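Local coordinates for Alpha/beta hydrolase fold-3 domain protein (PDB 5LK6) that probably hydrolyses carboxylic esters, as a thermostable lipase-like carboxylesterase of the alpha/beta hydrolase fold from an archaeon, at residues G69-G79 / F139-D150. Residues are numbered along the deposited sequence; the frame is centred on the assembly and turned at random.
Sequences GPYGVLIYLHG and FDGKMGVAIAGD
Y76 and D150 meet where two adjacent parallel strands of an alpha/beta hydrolase sheet, 72-77 and 144-150, come to their C-terminal ends, an example of a side-chain bond extending the backbone pairing of two parallel strands; strand 144-150 leads into what is probably the nucleophile elbow. The phenol OH of Y76 donates to D150 OD1 over 2.6 Å, reaching the oxygen from above the carboxylate plane, although ring and carboxylate planes lie only 21° apart. The same oxygen receives a weak bond from G79 N, at 3.1 Å, while D150 OD2 is held by Y90 OH, so both carboxylate oxygens have partners. Y76 swings its CG away from the backbone N (chi1 -164°), which brings the ring beside A148, with A148 O over one face, offset toward the rim, and A148 CB 3.7 Å from Y76 CD1. Replacing the tyrosine with a phenylalanine would probably deprive D150 OD1 of its short bond, leaving the weak one from G79 N, and make the carboxylate less firmly fixed. L74 packs CD1 on the same methyl, and helix 91-101 lies against both L74 and Y76. On the other face, I75 CG1 touches V145 CG2 and L77 CD1 touches I147 CD1 at 3.9 Å, against helix 120-133. Backbone bonds alternate between the strands: V73 N to G144 O, A146 N to V73 O, and onward to L77 N and A148 O. At the N-terminal end of the pairing, the type I turn G141-G144 presents M143 N to Y71 O, and a nearly straight bond (166°) joins Y71 N to D140 O at 2.9 Å.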
loop_
_atom_site.group_PDB
_atom_site.type_symbol
_atom_site.label_atom_id
_atom_site.label_comp_id
_atom_site.label_asym_id
_atom_site.label_seq_id
_atom_site.Cartn_x
_atom_site.Cartn_y
_atom_site.Cartn_z
ATOM N N GLY A 69 -1.204 9.575 -25.350
ATOM C CA GLY A 69 -0.915 10.765 -24.569
ATOM C C GLY A 69 -2.131 11.667 -24.541
ATOM O O GLY A 69 -3.183 11.234 -24.962
ATOM N N PRO A 70 -2.014 12.892 -24.036
ATOM C CA PRO A 70 -0.826 13.374 -23.332
ATOM C C PRO A 70 -0.511 12.652 -21.955
ATOM O O PRO A 70 -1.401 12.158 -21.279
ATOM C CB PRO A 70 -1.135 14.877 -23.126
ATOM C CG PRO A 70 -2.618 14.996 -23.198
ATOM C CD PRO A 70 -3.196 13.686 -23.695
ATOM N N TYR A 71 0.762 12.673 -21.559
ATOM C CA TYR A 71 1.301 11.883 -20.463
ATOM C C TYR A 71 1.854 12.729 -19.303
ATOM O O TYR A 71 2.127 13.949 -19.428
ATOM C CB TYR A 71 2.427 11.066 -20.995
ATOM C CG TYR A 71 2.112 10.173 -22.164
ATOM C CD1 TYR A 71 1.216 9.097 -22.044
ATOM C CD2 TYR A 71 2.772 10.349 -23.388
ATOM C CE1 TYR A 71 0.983 8.211 -23.109
ATOM C CE2 TYR A 71 2.578 9.474 -24.477
ATOM C CZ TYR A 71 1.685 8.399 -24.353
ATOM O OH TYR A 71 1.518 7.548 -25.469
ATOM N N GLY A 72 1.947 12.091 -18.135
ATOM C CA GLY A 72 2.826 12.578 -17.063
ATOM C C GLY A 72 4.130 11.843 -17.290
ATOM O O GLY A 72 4.159 10.759 -17.938
ATOM N N VAL A 73 5.215 12.430 -16.787
ATOM C CA VAL A 73 6.571 11.821 -16.929
ATOM C C VAL A 73 7.181 11.529 -15.564
ATOM O O VAL A 73 7.278 12.415 -14.707
ATOM C CB VAL A 73 7.551 12.707 -17.717
ATOM C CG1 VAL A 73 8.877 11.973 -17.934
ATOM C CG2 VAL A 73 6.957 13.089 -19.041
ATOM N N LEU A 74 7.593 10.281 -15.372
ATOM C CA LEU A 74 8.254 9.860 -14.120
ATOM C C LEU A 74 9.756 9.691 -14.365
ATOM O O LEU A 74 10.159 8.860 -15.185
ATOM C CB LEU A 74 7.661 8.547 -13.631
ATOM C CG LEU A 74 8.261 7.981 -12.324
ATOM C CD1 LEU A 74 7.851 8.862 -11.163
ATOM C CD2 LEU A 74 7.830 6.535 -12.118
ATOM N N ILE A 75 10.566 10.470 -13.662
ATOM C CA ILE A 75 12.001 10.213 -13.632
ATOM C C ILE A 75 12.244 9.056 -12.647
ATOM O O ILE A 75 11.835 9.129 -11.474
ATOM C CB ILE A 75 12.796 11.407 -13.103
ATOM C CG1 ILE A 75 12.481 12.681 -13.906
ATOM C CG2 ILE A 75 14.292 11.044 -13.101
ATOM C CD1 ILE A 75 12.872 12.605 -15.376
ATOM N N TYR A 76 12.887 7.998 -13.131
ATOM C CA TYR A 76 13.165 6.845 -12.299
ATOM C C TYR A 76 14.664 6.703 -12.129
ATOM O O TYR A 76 15.345 6.536 -13.116
ATOM C CB TYR A 76 12.545 5.543 -12.819
ATOM C CG TYR A 76 12.555 4.507 -11.713
ATOM C CD1 TYR A 76 11.559 4.477 -10.752
ATOM C CD2 TYR A 76 13.645 3.658 -11.543
ATOM C CE1 TYR A 76 11.598 3.566 -9.713
ATOM C CE2 TYR A 76 13.691 2.757 -10.493
ATOM C CZ TYR A 76 12.670 2.707 -9.579
ATOM O OH TYR A 76 12.741 1.802 -8.528
ATOM N N LEU A 77 15.126 6.765 -10.874
ATOM C CA LEU A 77 16.532 6.590 -10.489
ATOM C C LEU A 77 16.748 5.245 -9.794
ATOM O O LEU A 77 16.178 5.024 -8.710
ATOM C CB LEU A 77 16.911 7.711 -9.531
ATOM C CG LEU A 77 16.497 9.102 -10.038
ATOM C CD1 LEU A 77 16.694 10.167 -8.954
ATOM C CD2 LEU A 77 17.234 9.468 -11.330
ATOM N N HIS A 78 17.520 4.328 -10.411
ATOM C CA HIS A 78 17.622 2.969 -9.881
ATOM C C HIS A 78 18.398 2.886 -8.557
ATOM O O HIS A 78 19.225 3.719 -8.254
ATOM C CB HIS A 78 18.279 2.042 -10.916
ATOM C CG HIS A 78 19.734 2.324 -11.174
ATOM N ND1 HIS A 78 20.741 1.804 -10.389
ATOM C CD2 HIS A 78 20.344 3.075 -12.121
ATOM C CE1 HIS A 78 21.909 2.238 -10.833
ATOM N NE2 HIS A 78 21.693 3.023 -11.871
ATOM N N GLY A 79 18.146 1.853 -7.772
ATOM C CA GLY A 79 19.007 1.518 -6.609
ATOM C C GLY A 79 20.246 0.700 -6.932
ATOM O O GLY A 79 20.579 0.514 -8.095
ATOM N N PHE A 139 8.307 14.432 -25.067
ATOM C CA PHE A 139 7.715 13.240 -24.434
ATOM C C PHE A 139 6.214 13.277 -24.390
ATOM O O PHE A 139 5.592 12.295 -23.935
ATOM C CB PHE A 139 8.195 13.151 -22.966
ATOM C CG PHE A 139 9.673 13.019 -22.823
ATOM C CD1 PHE A 139 10.296 11.826 -23.115
ATOM C CD2 PHE A 139 10.442 14.093 -22.444
ATOM C CE1 PHE A 139 11.666 11.700 -23.000
ATOM C CE2 PHE A 139 11.814 13.978 -22.348
ATOM C CZ PHE A 139 12.433 12.777 -22.615
ATOM N N ASP A 140 5.660 14.419 -24.823
ATOM C CA ASP A 140 4.216 14.722 -24.799
ATOM C C ASP A 140 3.810 14.743 -23.336
ATOM O O ASP A 140 2.890 14.071 -22.957
ATOM C CB ASP A 140 3.410 13.713 -25.704
ATOM C CG ASP A 140 1.927 14.142 -25.980
ATOM O OD1 ASP A 140 1.499 15.293 -25.597
ATOM O OD2 ASP A 140 1.198 13.266 -26.567
ATOM N N GLY A 141 4.513 15.524 -22.521
ATOM C CA GLY A 141 4.366 15.495 -21.078
ATOM C C GLY A 141 3.616 16.658 -20.510
ATOM O O GLY A 141 4.052 17.254 -19.524
ATOM N N LYS A 142 2.470 16.990 -21.077
ATOM C CA LYS A 142 1.689 18.142 -20.548
ATOM C C LYS A 142 1.377 17.959 -19.089
ATOM O O LYS A 142 1.250 18.932 -18.407
ATOM C CB LYS A 142 0.331 18.428 -21.296
ATOM C CG LYS A 142 0.381 19.193 -22.637
ATOM C CD LYS A 142 0.705 18.283 -23.852
ATOM C CE LYS A 142 2.202 18.175 -24.223
ATOM N NZ LYS A 142 2.494 18.706 -25.595
ATOM N N MET A 143 1.202 16.729 -18.592
ATOM C CA MET A 143 0.685 16.566 -17.198
ATOM C C MET A 143 1.782 16.700 -16.129
ATOM O O MET A 143 1.483 16.665 -14.944
ATOM C CB MET A 143 -0.076 15.248 -16.984
ATOM C CG MET A 143 -0.918 14.718 -18.147
ATOM S SD MET A 143 -2.251 15.738 -18.787
ATOM C CE MET A 143 -2.903 16.620 -17.341
ATOM N N GLY A 144 3.040 16.814 -16.546
ATOM C CA GLY A 144 4.113 17.225 -15.653
ATOM C C GLY A 144 5.054 16.100 -15.270
ATOM O O GLY A 144 5.036 15.010 -15.849
ATOM N N VAL A 145 5.901 16.366 -14.294
ATOM C CA VAL A 145 6.938 15.407 -13.977
ATOM C C VAL A 145 6.978 15.087 -12.494
ATOM O O VAL A 145 6.831 15.989 -11.634
ATOM C CB VAL A 145 8.306 15.724 -14.696
ATOM C CG1 VAL A 145 8.422 17.161 -15.107
ATOM C CG2 VAL A 145 9.548 15.252 -13.948
ATOM N N ALA A 146 7.063 13.781 -12.217
ATOM C CA ALA A 146 7.286 13.265 -10.888
ATOM C C ALA A 146 8.640 12.563 -10.917
ATOM O O ALA A 146 9.185 12.294 -12.001
ATOM C CB ALA A 146 6.181 12.272 -10.522
ATOM N N ILE A 147 9.134 12.214 -9.730
ATOM C CA ILE A 147 10.423 11.555 -9.556
ATOM C C ILE A 147 10.302 10.314 -8.635
ATOM O O ILE A 147 9.551 10.342 -7.711
ATOM C CB ILE A 147 11.468 12.585 -9.042
ATOM C CG1 ILE A 147 12.882 12.002 -9.130
ATOM C CG2 ILE A 147 11.136 13.087 -7.656
ATOM C CD1 ILE A 147 13.992 13.026 -8.950
ATOM N N ALA A 148 11.048 9.242 -8.898
ATOM C CA ALA A 148 11.007 8.025 -8.105
ATOM C C ALA A 148 12.344 7.304 -8.031
ATOM O O ALA A 148 13.134 7.316 -8.984
ATOM C CB ALA A 148 9.999 7.057 -8.678
ATOM N N GLY A 149 12.573 6.625 -6.911
ATOM C CA GLY A 149 13.655 5.644 -6.845
ATOM C C GLY A 149 13.620 4.722 -5.637
ATOM O O GLY A 149 12.904 5.030 -4.669
ATOM N N ASP A 150 14.415 3.635 -5.715
ATOM C CA ASP A 150 14.595 2.648 -4.634
ATOM C C ASP A 150 16.028 2.575 -4.024
ATOM O O ASP A 150 16.912 2.750 -4.800
ATOM C CB ASP A 150 14.192 1.280 -5.201
ATOM C CG ASP A 150 15.094 0.825 -6.362
ATOM O OD1 ASP A 150 15.116 1.549 -7.420
ATOM O OD2 ASP A 150 15.793 -0.232 -6.202
#